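Local atomic coordinates of lytic polysaccharide monooxygenase (Neurospora crassa, PDB entry 4QI8), a protein that probably breaks down cellulose by copper-dependent oxidation of its beta-1,4-glycosidic bonds, using a reducing agent and O2 or H2O2. Residues Tyr19-Asp24 and Cys160-Ile165; Ser55-Thr60 and Ser164-Gly169; Gly74-Tyr79 and Ala140-Leu145; Ile102-Pro107 and Pro209-Cys214. All coordinates share one frame; numbering follows the deposited sequence. Where two conformers were deposited one is given.

Interaction 1 (Tyr19-Asp24 and Cys160-Ile165); sequences YVRRAD and CAQLSI
R21 and Q162 join by their polar ends: NE of R21 donates to OE1 of Q162 over 2.9 Å in a nearly straight bond (169° at the hydrogen), and NH2 of R21 adds a weak one of 3.3 Å to the same OE1. The oxygen lies in the guanidinium plane at its edge and takes NE on a lone pair, although the guanidinium and amide planes stand 84° apart. An extended R21 chain from CG to NE delivers the donor, crossing Q162 at about a right angle. The backbones form a single beta bridge, V20 with A161. In it Q162 N binds Y19 O at 2.9 Å and R21 N binds C160 O at 2.9 Å, while V20 CG2 touches A161 CB at 4.1 Å. A water spans R21 O and C160 N. Further out, W92 O holds R21 NH2, A50 N also bonds Q162 OE1, and T53 and N90 hold Q162 NE2. An alanine at R21 would probably leave W92 O without this donor and Q162 OE1 less firmly fixed. Besides the backbone bonds, this buried amide, its orientation fixed by partners on oxygen and nitrogen, ties the loop to strand 155-166 of the beta-sandwich.

Interaction 2 (Ser55-Thr60 and Ser164-Gly169); sequences SVAAGT and SITGGG
S55, V56 and A57 run parallel to S164, I165 and T166 in matching register, the short strand axes 4.6 Å apart at their closest and inclined by 31°. V56 is bonded on both sides of its residue: its N donates to S164 O at 2.9 Å, and its O accepts T166 N at 2.9 Å. A58 N then continues the pattern to T166 O over 2.9 Å. Of the side chains, V56 and I165 share the buried face and lie side by side, pointing the same way. V56 CG1 sits between its own backbone N and carbonyl carbon (chi1 55°) and meets I165 CG1 at 3.8 Å. The other branch, I165 CG2, touches A58 CB at 3.8 Å just past the strand. This is the parallel edge of a mixed sheet in the AA9 beta-sandwich: strand 54-57 is outermost, and the other neighbouring strands of the sheet run antiparallel. S55, A57, S164 and T166 occupy the other face, where waters link S55 OG to S164 OG and to T166 OG1; S55 has two conformers, so those bridges are less certain. Beyond the paired strands a type II turn from A57 to T60 reverses the chain, with G59 at backbone angles where a CB would jam against the carbonyl O of A58. A57 O is gripped twice there, by T60 N and by T60 OG1, the latter at 2.7 Å in the carbonyl plane.

Interaction 3 (Gly74-Tyr79 and Ala140-Leu145); sequences GPMQFY and AEHIGL
E141 OE1 is held by Q77 NE2 at 3.0 Å and, more strongly, by the hydroxyl of Y185, while CE1 at the edge of the Y79 ring lies 3.5 Å from this same OE1. Q77 and E141 form a hydrogen-bonded pair of the antiparallel strands 76-82 and 134-144, neighbours inside the mixed sheet of the beta-sandwich. Q77 and E141 lie side by side, but NE2 comes from above the carboxylate plane, 39° out of it. E141 OE2 makes a salt bridge with R139, so both oxygens of the buried acid have partners, and Q77 OE1 is bound by N206. An alanine at Q77 would probably cost E141 OE1 one of its donors, take from N206 ND2 one of its acceptors and open a gap beside I143 CD1. On the opposite face M76 and H142 form a non-hydrogen-bonded pair whose side chains cross at about a right angle, and M76 SD rests 3.5 Å from H142 CB. The H142 ring's ND1 is bonded to Y2 OH, and its side chain lies about 4 Å from those of the copper ligands H72 and Y157, placing it in the second shell of the metal site. Its NE2 approaches G74 O at 2.8 Å in a bent, weak bond; a side chain on G74 would collide with I143 O.

Interaction 4 (Ile102-Pro107 and Pro209-Cys214); sequences IYHEQP and PSVFTC
The imidazole of H104 takes V211 CG2 over one face in a CH-pi contact: the methyl stands 3.6 Å from the ring centroid of H104, only 6° off the ring normal. All five ring atoms are therefore almost equally far from this carbon, CD2 of H104 being 3.7 Å from V211 CG2 and ND1 of H104 3.9 Å from it. At the ring's rim, ND1 is hydrogen-bonded to K101 NZ, and P209 O is bonded to that same amine. H104 CG lies between its backbone N and carbonyl carbon (chi1 65°), on a CB that points toward the 209-214 segment. Strand 99-104 carries a classic beta bulge, in which I102 and Y103 both face F78 of the neighbouring strand 76-82. The C-terminal segment 209-214, no regular strand itself, packs beside this bulged end. V211 CG1 rests 3.6 Å from I102 O and 4.0 Å from Y103 N, against backbone. No direct hydrogen bond joins the two segments. A water instead donates to I102 O at 2.8 Å and to F212 O at 2.7 Å, bridging the two carbonyls, and farther along the disulfide of C214 with C130 ties down the chain end.

How the interactions relate
All four contacts reach the mixed sheet of the beta-sandwich. Interactions 1 and 2 share S164 and I165 on strand 155-166, their centres about 16 Å apart, and L163 CD1 touches V56 CG1 between them. Interaction 3 joins the next two strands, 134-144 and 76-82, and its centre is about 16 Å from that of interaction 1. Interaction 4 adds strand 99-104 and the C-terminal segment about 11 Å from interaction 3, touching it through F78 with I102 and M76 with E105. Along the chain, interaction 3 falls wholly between the segments of interactions 1 and 2, whereas 4 alternates with all the others. Distant sequence is thus gathered around one sheet, with interaction 3 the part beside the copper ligands.

Interaction 1 (Tyr19-Asp24 and Cys160-Ile165)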
loop_
_atom_site.group_PDB
_atom_site.type_symbol
_atom_site.label_atom_id
_atom_site.label_comp_id
_atom_site.label_asym_id
_atom_site.label_seq_id
_atom_site.Cartn_x
_atom_site.Cartn_y
_atom_site.Cartn_z
ATOM N N TYR A 19 -14.030 4.686 3.830
ATOM C CA TYR A 19 -13.021 5.554 3.221
ATOM C C TYR A 19 -12.076 4.774 2.312
ATOM O O TYR A 19 -11.169 5.350 1.731
ATOM C CB TYR A 19 -12.213 6.251 4.317
ATOM C CG TYR A 19 -13.048 7.141 5.193
ATOM C CD1 TYR A 19 -13.494 8.360 4.736
ATOM C CD2 TYR A 19 -13.396 6.770 6.477
ATOM C CE1 TYR A 19 -14.263 9.191 5.525
ATOM C CE2 TYR A 19 -14.170 7.603 7.273
ATOM C CZ TYR A 19 -14.593 8.805 6.790
ATOM O OH TYR A 19 -15.356 9.617 7.595
ATOM N N VAL A 20 -12.281 3.463 2.215
ATOM C CA VAL A 20 -11.447 2.593 1.406
ATOM C C VAL A 20 -12.284 2.060 0.255
ATOM O O VAL A 20 -13.384 1.546 0.465
ATOM C CB VAL A 20 -10.886 1.438 2.261
ATOM C CG1 VAL A 20 -10.068 0.482 1.404
ATOM C CG2 VAL A 20 -10.055 1.984 3.420
ATOM N N ARG A 21 -11.790 2.234 -0.967
ATOM C CA ARG A 21 -12.447 1.687 -2.145
ATOM C C ARG A 21 -12.619 0.191 -1.973
ATOM O O ARG A 21 -11.673 -0.498 -1.607
ATOM C CB ARG A 21 -11.610 2.008 -3.379
ATOM C CG ARG A 21 -11.558 3.496 -3.659
ATOM C CD ARG A 21 -10.852 3.835 -4.957
ATOM N NE ARG A 21 -10.976 5.260 -5.246
ATOM C CZ ARG A 21 -10.351 5.896 -6.229
ATOM N NH1 ARG A 21 -9.522 5.245 -7.043
ATOM N NH2 ARG A 21 -10.563 7.195 -6.399
ATOM N N ARG A 22 -13.817 -0.331 -2.219
ATOM C CA ARG A 22 -14.026 -1.733 -1.899
ATOM C C ARG A 22 -13.165 -2.616 -2.804
ATOM O O ARG A 22 -13.283 -2.606 -4.031
ATOM C CB ARG A 22 -15.493 -2.159 -1.971
ATOM C CG ARG A 22 -15.669 -3.576 -1.402
ATOM C CD ARG A 22 -17.079 -3.942 -1.068
ATOM N NE ARG A 22 -17.818 -4.265 -2.268
ATOM C CZ ARG A 22 -19.086 -4.666 -2.266
ATOM N NH1 ARG A 22 -19.753 -4.793 -1.124
ATOM N NH2 ARG A 22 -19.693 -4.953 -3.414
ATOM N N ALA A 23 -12.278 -3.377 -2.183
ATOM C CA ALA A 23 -11.365 -4.233 -2.917
ATOM C C ALA A 23 -12.087 -5.458 -3.435
ATOM O O ALA A 23 -13.044 -5.944 -2.821
ATOM C CB ALA A 23 -10.212 -4.645 -2.015
ATOM N N ASP A 24 -11.590 -5.991 -4.544
ATOM C CA ASP A 24 -12.225 -7.133 -5.171
ATOM C C ASP A 24 -12.129 -8.398 -4.316
ATOM O O ASP A 24 -12.833 -9.366 -4.616
ATOM C CB ASP A 24 -11.637 -7.415 -6.560
ATOM C CG ASP A 24 -12.031 -6.398 -7.619
ATOM O OD1 ASP A 24 -13.022 -5.658 -7.435
ATOM O OD2 ASP A 24 -11.331 -6.370 -8.659
ATOM N N CYS A 160 -7.007 0.711 -1.397
ATOM C CA CYS A 160 -6.719 2.136 -1.484
ATOM C C CYS A 160 -7.764 2.979 -0.776
ATOM O O CYS A 160 -8.957 2.821 -1.005
ATOM C CB CYS A 160 -6.683 2.603 -2.934
ATOM S SG CYS A 160 -5.313 1.916 -3.863
ATOM N N ALA A 161 -7.276 3.898 0.051
ATOM C CA ALA A 161 -8.106 4.846 0.782
ATOM C C ALA A 161 -8.142 6.209 0.108
ATOM O O ALA A 161 -7.174 6.626 -0.524
ATOM C CB ALA A 161 -7.596 4.990 2.204
ATOM N N GLN A 162 -9.275 6.889 0.251
ATOM C CA GLN A 162 -9.436 8.258 -0.214
ATOM C C GLN A 162 -9.218 9.219 0.938
ATOM O O GLN A 162 -9.918 9.148 1.953
ATOM C CB GLN A 162 -10.824 8.472 -0.842
ATOM C CG GLN A 162 -11.032 7.607 -2.079
ATOM C CD GLN A 162 -12.331 7.820 -2.835
ATOM O OE1 GLN A 162 -12.622 7.077 -3.780
ATOM N NE2 GLN A 162 -13.110 8.835 -2.449
ATOM N N LEU A 163 -8.244 10.112 0.765
ATOM C CA LEU A 163 -7.876 11.117 1.767
ATOM C C LEU A 163 -7.975 12.527 1.217
ATOM O O LEU A 163 -7.785 12.766 0.024
ATOM C CB LEU A 163 -6.427 10.936 2.236
ATOM C CG LEU A 163 -6.006 9.566 2.745
ATOM C CD1 LEU A 163 -4.555 9.630 3.202
ATOM C CD2 LEU A 163 -6.908 9.074 3.875
ATOM N N SER A 164 -8.251 13.463 2.113
ATOM C CA SER A 164 -8.052 14.885 1.865
ATOM C C SER A 164 -6.967 15.344 2.832
ATOM O O SER A 164 -7.202 15.421 4.034
ATOM C CB SER A 164 -9.345 15.656 2.089
ATOM O OG SER A 164 -9.121 17.044 1.957
ATOM N N ILE A 165 -5.770 15.596 2.304
ATOM C CA ILE A 165 -4.623 15.941 3.133
ATOM C C ILE A 165 -4.538 17.459 3.224
ATOM O O ILE A 165 -4.511 18.153 2.208
ATOM C CB ILE A 165 -3.315 15.325 2.592
ATOM C CG1 ILE A 165 -3.411 13.793 2.651
ATOM C CG2 ILE A 165 -2.118 15.832 3.390
ATOM C CD1 ILE A 165 -2.171 13.036 2.167
HETATM O O HOH W 1 -9.162 -0.561 -2.715
#

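Interaction 2 (Ser55-Thr60 and Ser164-Gly169)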
loop_
_atom_site.group_PDB
_atom_site.type_symbol
_atom_site.label_atom_id
_atom_site.label_comp_id
_atom_site.label_asym_id
_atom_site.label_seq_id
_atom_site.Cartn_x
_atom_site.Cartn_y
_atom_site.Cartn_z
ATOM N N SER A 55 -10.439 13.365 5.944
ATOM C CA SER A 55 -9.566 14.521 6.115
ATOM C C SER A 55 -8.478 14.223 7.149
ATOM O O SER A 55 -8.765 13.765 8.254
ATOM C CB SER A 55 -10.384 15.740 6.542
ATOM O OG SER A 55 -9.567 16.896 6.594
ATOM N N VAL A 56 -7.228 14.486 6.779
ATOM C CA VAL A 56 -6.085 14.238 7.657
ATOM C C VAL A 56 -5.043 15.321 7.444
ATOM O O VAL A 56 -4.817 15.744 6.319
ATOM C CB VAL A 56 -5.434 12.867 7.382
ATOM C CG1 VAL A 56 -5.038 12.739 5.930
ATOM C CG2 VAL A 56 -4.216 12.656 8.272
ATOM N N ALA A 57 -4.408 15.771 8.520
ATOM C CA ALA A 57 -3.342 16.759 8.401
ATOM C C ALA A 57 -2.023 16.107 7.994
ATOM O O ALA A 57 -1.628 15.074 8.539
ATOM C CB ALA A 57 -3.174 17.510 9.706
ATOM N N ALA A 58 -1.342 16.722 7.032
ATOM C CA ALA A 58 0.009 16.315 6.688
ATOM C C ALA A 58 0.858 16.348 7.952
ATOM O O ALA A 58 0.697 17.232 8.798
ATOM C CB ALA A 58 0.586 17.239 5.637
ATOM N N GLY A 59 1.751 15.374 8.081
ATOM C CA GLY A 59 2.660 15.316 9.210
ATOM C C GLY A 59 2.133 14.500 10.373
ATOM O O GLY A 59 2.839 14.320 11.364
ATOM N N THR A 60 0.903 14.008 10.262
ATOM C CA THR A 60 0.324 13.181 11.317
ATOM C C THR A 60 0.331 11.710 10.917
ATOM O O THR A 60 0.658 11.357 9.781
ATOM C CB THR A 60 -1.117 13.608 11.660
ATOM O OG1 THR A 60 -1.986 13.325 10.560
ATOM C CG2 THR A 60 -1.183 15.097 11.992
ATOM N N SER A 164 -8.251 13.463 2.113
ATOM C CA SER A 164 -8.052 14.885 1.865
ATOM C C SER A 164 -6.967 15.344 2.832
ATOM O O SER A 164 -7.202 15.421 4.034
ATOM C CB SER A 164 -9.345 15.656 2.089
ATOM O OG SER A 164 -9.121 17.044 1.957
ATOM N N ILE A 165 -5.770 15.596 2.304
ATOM C CA ILE A 165 -4.623 15.941 3.133
ATOM C C ILE A 165 -4.538 17.459 3.224
ATOM O O ILE A 165 -4.511 18.153 2.208
ATOM C CB ILE A 165 -3.315 15.325 2.592
ATOM C CG1 ILE A 165 -3.411 13.793 2.651
ATOM C CG2 ILE A 165 -2.118 15.832 3.390
ATOM C CD1 ILE A 165 -2.171 13.036 2.167
ATOM N N THR A 166 -4.531 17.963 4.452
ATOM C CA THR A 166 -4.542 19.396 4.707
ATOM C C THR A 166 -3.234 19.859 5.333
ATOM O O THR A 166 -2.447 19.060 5.833
ATOM C CB THR A 166 -5.674 19.755 5.670
ATOM O OG1 THR A 166 -5.441 19.115 6.929
ATOM C CG2 THR A 166 -7.020 19.308 5.117
ATOM N N GLY A 167 -3.012 21.171 5.303
ATOM C CA GLY A 167 -1.865 21.777 5.956
ATOM C C GLY A 167 -0.532 21.329 5.398
ATOM O O GLY A 167 0.408 21.070 6.148
ATOM N N GLY A 168 -0.435 21.259 4.080
ATOM C CA GLY A 168 0.744 20.684 3.464
ATOM C C GLY A 168 1.930 21.622 3.455
ATOM O O GLY A 168 1.908 22.705 4.053
ATOM N N GLY A 169 2.983 21.176 2.780
ATOM C CA GLY A 169 4.151 21.986 2.526
ATOM C C GLY A 169 4.235 22.206 1.037
ATOM O O GLY A 169 3.207 22.267 0.355
HETATM O O HOH W 2 -10.152 18.197 4.293
HETATM O O HOH W 3 -7.568 17.774 8.108
#

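Interaction 3 (Gly74-Tyr79 and Ala140-Leu145)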
loop_
_atom_site.group_PDB
_atom_site.type_symbol
_atom_site.label_atom_id
_atom_site.label_comp_id
_atom_site.label_asym_id
_atom_site.label_seq_id
_atom_site.Cartn_x
_atom_site.Cartn_y
_atom_site.Cartn_z
ATOM N N GLY A 74 6.183 -11.235 5.183
ATOM C CA GLY A 74 6.559 -10.317 4.139
ATOM C C GLY A 74 6.268 -8.886 4.529
ATOM O O GLY A 74 5.784 -8.617 5.635
ATOM N N PRO A 75 6.571 -7.954 3.622
ATOM C CA PRO A 75 6.512 -6.530 3.961
ATOM C C PRO A 75 5.169 -5.848 3.720
ATOM O O PRO A 75 4.502 -6.088 2.713
ATOM C CB PRO A 75 7.531 -5.919 3.001
ATOM C CG PRO A 75 7.418 -6.784 1.794
ATOM C CD PRO A 75 7.266 -8.174 2.340
ATOM N N MET A 76 4.806 -4.974 4.654
ATOM C CA MET A 76 3.868 -3.898 4.357
ATOM C C MET A 76 4.571 -2.784 3.595
ATOM O O MET A 76 5.721 -2.435 3.900
ATOM C CB MET A 76 3.305 -3.282 5.634
ATOM C CG MET A 76 2.417 -4.186 6.438
ATOM S SD MET A 76 0.905 -4.700 5.583
ATOM C CE MET A 76 0.151 -3.145 5.226
ATOM N N GLN A 77 3.861 -2.182 2.645
ATOM C CA GLN A 77 4.337 -0.977 1.960
ATOM C C GLN A 77 3.146 -0.048 1.743
ATOM O O GLN A 77 2.021 -0.511 1.537
ATOM C CB GLN A 77 5.026 -1.311 0.629
ATOM C CG GLN A 77 5.961 -2.501 0.729
ATOM C CD GLN A 77 6.961 -2.644 -0.406
ATOM O OE1 GLN A 77 8.088 -3.079 -0.179
ATOM N NE2 GLN A 77 6.559 -2.308 -1.623
ATOM N N PHE A 78 3.400 1.257 1.791
ATOM C CA PHE A 78 2.365 2.266 1.568
ATOM C C PHE A 78 2.832 3.302 0.558
ATOM O O PHE A 78 3.989 3.735 0.582
ATOM C CB PHE A 78 1.990 2.982 2.881
ATOM C CG PHE A 78 1.322 2.094 3.898
ATOM C CD1 PHE A 78 -0.043 1.840 3.827
ATOM C CD2 PHE A 78 2.055 1.511 4.923
ATOM C CE1 PHE A 78 -0.653 1.033 4.757
ATOM C CE2 PHE A 78 1.439 0.684 5.843
ATOM C CZ PHE A 78 0.090 0.446 5.757
ATOM N N TYR A 79 1.910 3.717 -0.308
ATOM C CA TYR A 79 2.166 4.720 -1.325
ATOM C C TYR A 79 1.060 5.767 -1.299
ATOM O O TYR A 79 -0.097 5.462 -0.984
ATOM C CB TYR A 79 2.166 4.114 -2.721
ATOM C CG TYR A 79 3.259 3.130 -3.076
ATOM C CD1 TYR A 79 3.272 1.840 -2.566
ATOM C CD2 TYR A 79 4.266 3.486 -3.980
ATOM C CE1 TYR A 79 4.267 0.929 -2.944
ATOM C CE2 TYR A 79 5.236 2.582 -4.371
ATOM C CZ TYR A 79 5.240 1.318 -3.852
ATOM O OH TYR A 79 6.208 0.440 -4.269
ATOM N N ALA A 140 -2.380 0.692 0.303
ATOM C CA ALA A 140 -1.831 -0.261 1.262
ATOM C C ALA A 140 -1.550 -1.558 0.540
ATOM O O ALA A 140 -2.393 -2.029 -0.221
ATOM C CB ALA A 140 -2.841 -0.522 2.361
ATOM N N GLU A 141 -0.392 -2.153 0.804
ATOM C CA GLU A 141 -0.147 -3.512 0.365
ATOM C C GLU A 141 0.632 -4.291 1.400
ATOM O O GLU A 141 1.531 -3.766 2.060
ATOM C CB GLU A 141 0.567 -3.589 -0.987
ATOM C CG GLU A 141 2.063 -3.341 -0.944
ATOM C CD GLU A 141 2.712 -3.276 -2.318
ATOM O OE1 GLU A 141 3.665 -2.477 -2.452
ATOM O OE2 GLU A 141 2.247 -3.954 -3.268
ATOM N N HIS A 142 0.260 -5.556 1.521
ATOM C CA HIS A 142 1.091 -6.538 2.164
ATOM C C HIS A 142 1.508 -7.544 1.101
ATOM O O HIS A 142 0.671 -7.995 0.311
ATOM C CB HIS A 142 0.366 -7.280 3.280
ATOM C CG HIS A 142 1.304 -8.125 4.060
ATOM N ND1 HIS A 142 1.245 -9.503 4.078
ATOM C CD2 HIS A 142 2.405 -7.773 4.761
ATOM C CE1 HIS A 142 2.265 -9.955 4.784
ATOM N NE2 HIS A 142 2.986 -8.929 5.199
ATOM N N ILE A 143 2.787 -7.911 1.097
ATOM C CA ILE A 143 3.294 -8.877 0.127
ATOM C C ILE A 143 3.662 -10.156 0.863
ATOM O O ILE A 143 4.670 -10.209 1.565
ATOM C CB ILE A 143 4.515 -8.341 -0.658
ATOM C CG1 ILE A 143 4.272 -6.901 -1.133
ATOM C CG2 ILE A 143 4.778 -9.252 -1.831
ATOM C CD1 ILE A 143 5.459 -6.265 -1.866
ATOM N N GLY A 144 2.831 -11.188 0.727
ATOM C CA GLY A 144 3.088 -12.468 1.360
ATOM C C GLY A 144 4.068 -13.272 0.536
ATOM O O GLY A 144 3.798 -13.584 -0.628
ATOM N N LEU A 145 5.197 -13.617 1.152
ATOM C CA LEU A 145 6.339 -14.194 0.440
ATOM C C LEU A 145 6.638 -15.659 0.766
ATOM O O LEU A 145 7.663 -16.190 0.355
ATOM C CB LEU A 145 7.595 -13.362 0.721
ATOM C CG LEU A 145 7.548 -11.925 0.206
ATOM C CD1 LEU A 145 8.781 -11.190 0.672
ATOM C CD2 LEU A 145 7.438 -11.873 -1.307
#

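Interaction 4 (Ile102-Pro107 and Pro209-Cys214)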
loop_
_atom_site.group_PDB
_atom_site.type_symbol
_atom_site.label_atom_id
_atom_site.label_comp_id
_atom_site.label_asym_id
_atom_site.label_seq_id
_atom_site.Cartn_x
_atom_site.Cartn_y
_atom_site.Cartn_z
ATOM N N ILE A 102 5.811 5.924 0.704
ATOM C CA ILE A 102 6.057 6.604 1.970
ATOM C C ILE A 102 6.483 5.669 3.101
ATOM O O ILE A 102 6.868 6.142 4.165
ATOM C CB ILE A 102 4.875 7.495 2.420
ATOM C CG1 ILE A 102 3.603 6.674 2.649
ATOM C CG2 ILE A 102 4.647 8.596 1.399
ATOM C CD1 ILE A 102 2.503 7.477 3.306
ATOM N N TYR A 103 6.448 4.363 2.872
ATOM C CA TYR A 103 6.893 3.397 3.862
ATOM C C TYR A 103 7.130 2.061 3.184
ATOM O O TYR A 103 6.328 1.640 2.350
ATOM C CB TYR A 103 5.833 3.211 4.964
ATOM C CG TYR A 103 6.159 2.074 5.916
ATOM C CD1 TYR A 103 5.711 0.784 5.675
ATOM C CD2 TYR A 103 6.930 2.291 7.052
ATOM C CE1 TYR A 103 6.030 -0.253 6.527
ATOM C CE2 TYR A 103 7.254 1.255 7.918
ATOM C CZ TYR A 103 6.797 -0.013 7.655
ATOM O OH TYR A 103 7.114 -1.050 8.509
ATOM N N HIS A 104 8.197 1.377 3.575
ATOM C CA HIS A 104 8.292 -0.052 3.334
ATOM C C HIS A 104 8.966 -0.748 4.500
ATOM O O HIS A 104 9.801 -0.174 5.199
ATOM C CB HIS A 104 8.911 -0.401 1.967
ATOM C CG HIS A 104 10.349 -0.020 1.767
ATOM N ND1 HIS A 104 10.875 0.052 0.502
ATOM C CD2 HIS A 104 11.372 0.245 2.619
ATOM C CE1 HIS A 104 12.155 0.363 0.572
ATOM N NE2 HIS A 104 12.484 0.492 1.846
ATOM N N GLU A 105 8.573 -1.996 4.698
ATOM C CA GLU A 105 9.028 -2.788 5.831
ATOM C C GLU A 105 10.273 -3.593 5.493
ATOM O O GLU A 105 10.318 -4.280 4.477
ATOM C CB GLU A 105 7.906 -3.744 6.228
ATOM C CG GLU A 105 8.221 -4.622 7.421
ATOM C CD GLU A 105 7.063 -5.529 7.810
ATOM O OE1 GLU A 105 5.925 -5.315 7.321
ATOM O OE2 GLU A 105 7.301 -6.458 8.619
ATOM N N GLN A 106 11.276 -3.516 6.362
ATOM C CA GLN A 106 12.418 -4.418 6.324
ATOM C C GLN A 106 12.257 -5.490 7.390
ATOM O O GLN A 106 11.866 -5.184 8.511
ATOM C CB GLN A 106 13.713 -3.651 6.579
ATOM C CG GLN A 106 14.268 -2.983 5.343
ATOM C CD GLN A 106 15.011 -3.962 4.458
ATOM O OE1 GLN A 106 16.072 -4.467 4.834
ATOM N NE2 GLN A 106 14.468 -4.234 3.275
ATOM N N PRO A 107 12.589 -6.745 7.063
ATOM C CA PRO A 107 12.574 -7.792 8.081
ATOM C C PRO A 107 13.769 -7.679 9.005
ATOM O O PRO A 107 14.736 -6.983 8.695
ATOM C CB PRO A 107 12.706 -9.067 7.254
ATOM C CG PRO A 107 13.546 -8.651 6.080
ATOM C CD PRO A 107 13.141 -7.228 5.785
ATOM N N PRO A 209 10.015 1.886 -5.821
ATOM C CA PRO A 209 10.949 3.002 -5.701
ATOM C C PRO A 209 11.411 3.210 -4.278
ATOM O O PRO A 209 10.923 2.578 -3.344
ATOM C CB PRO A 209 10.118 4.187 -6.188
ATOM C CG PRO A 209 8.709 3.817 -5.814
ATOM C CD PRO A 209 8.633 2.341 -6.069
ATOM N N SER A 210 12.370 4.105 -4.138
ATOM C CA SER A 210 12.852 4.514 -2.833
ATOM C C SER A 210 11.748 5.162 -2.006
ATOM O O SER A 210 10.827 5.743 -2.554
ATOM C CB SER A 210 13.991 5.513 -3.017
ATOM O OG SER A 210 15.032 4.967 -3.813
ATOM N N VAL A 211 11.860 5.079 -0.682
ATOM C CA VAL A 211 10.929 5.755 0.217
ATOM C C VAL A 211 11.194 7.253 0.191
ATOM O O VAL A 211 12.304 7.721 0.418
ATOM C CB VAL A 211 11.038 5.224 1.665
ATOM C CG1 VAL A 211 10.124 6.004 2.614
ATOM C CG2 VAL A 211 10.701 3.729 1.717
ATOM N N PHE A 212 10.143 8.006 -0.075
ATOM C CA PHE A 212 10.210 9.448 -0.036
ATOM C C PHE A 212 10.078 9.940 1.396
ATOM O O PHE A 212 9.156 9.547 2.103
ATOM C CB PHE A 212 9.085 10.040 -0.877
ATOM C CG PHE A 212 8.948 11.510 -0.694
ATOM C CD1 PHE A 212 9.738 12.383 -1.409
ATOM C CD2 PHE A 212 8.067 12.028 0.247
ATOM C CE1 PHE A 212 9.643 13.748 -1.209
ATOM C CE2 PHE A 212 7.966 13.389 0.448
ATOM C CZ PHE A 212 8.747 14.248 -0.282
ATOM N N THR A 213 11.009 10.799 1.808
ATOM C CA THR A 213 10.926 11.514 3.079
ATOM C C THR A 213 11.192 12.991 2.843
ATOM O O THR A 213 11.775 13.384 1.831
ATOM C CB THR A 213 11.946 10.998 4.112
ATOM O OG1 THR A 213 13.286 11.255 3.658
ATOM C CG2 THR A 213 11.744 9.515 4.354
ATOM N N CYS A 214 10.782 13.810 3.796
ATOM C CA CYS A 214 10.974 15.243 3.677
ATOM C C CYS A 214 12.408 15.662 3.985
ATOM O O CYS A 214 12.883 16.657 3.427
ATOM C CB CYS A 214 9.992 15.965 4.592
ATOM S SG CYS A 214 8.294 15.589 4.194
ATOM O OXT CYS A 214 13.118 15.039 4.787
HETATM O O HOH W 4 8.120 8.585 4.411
#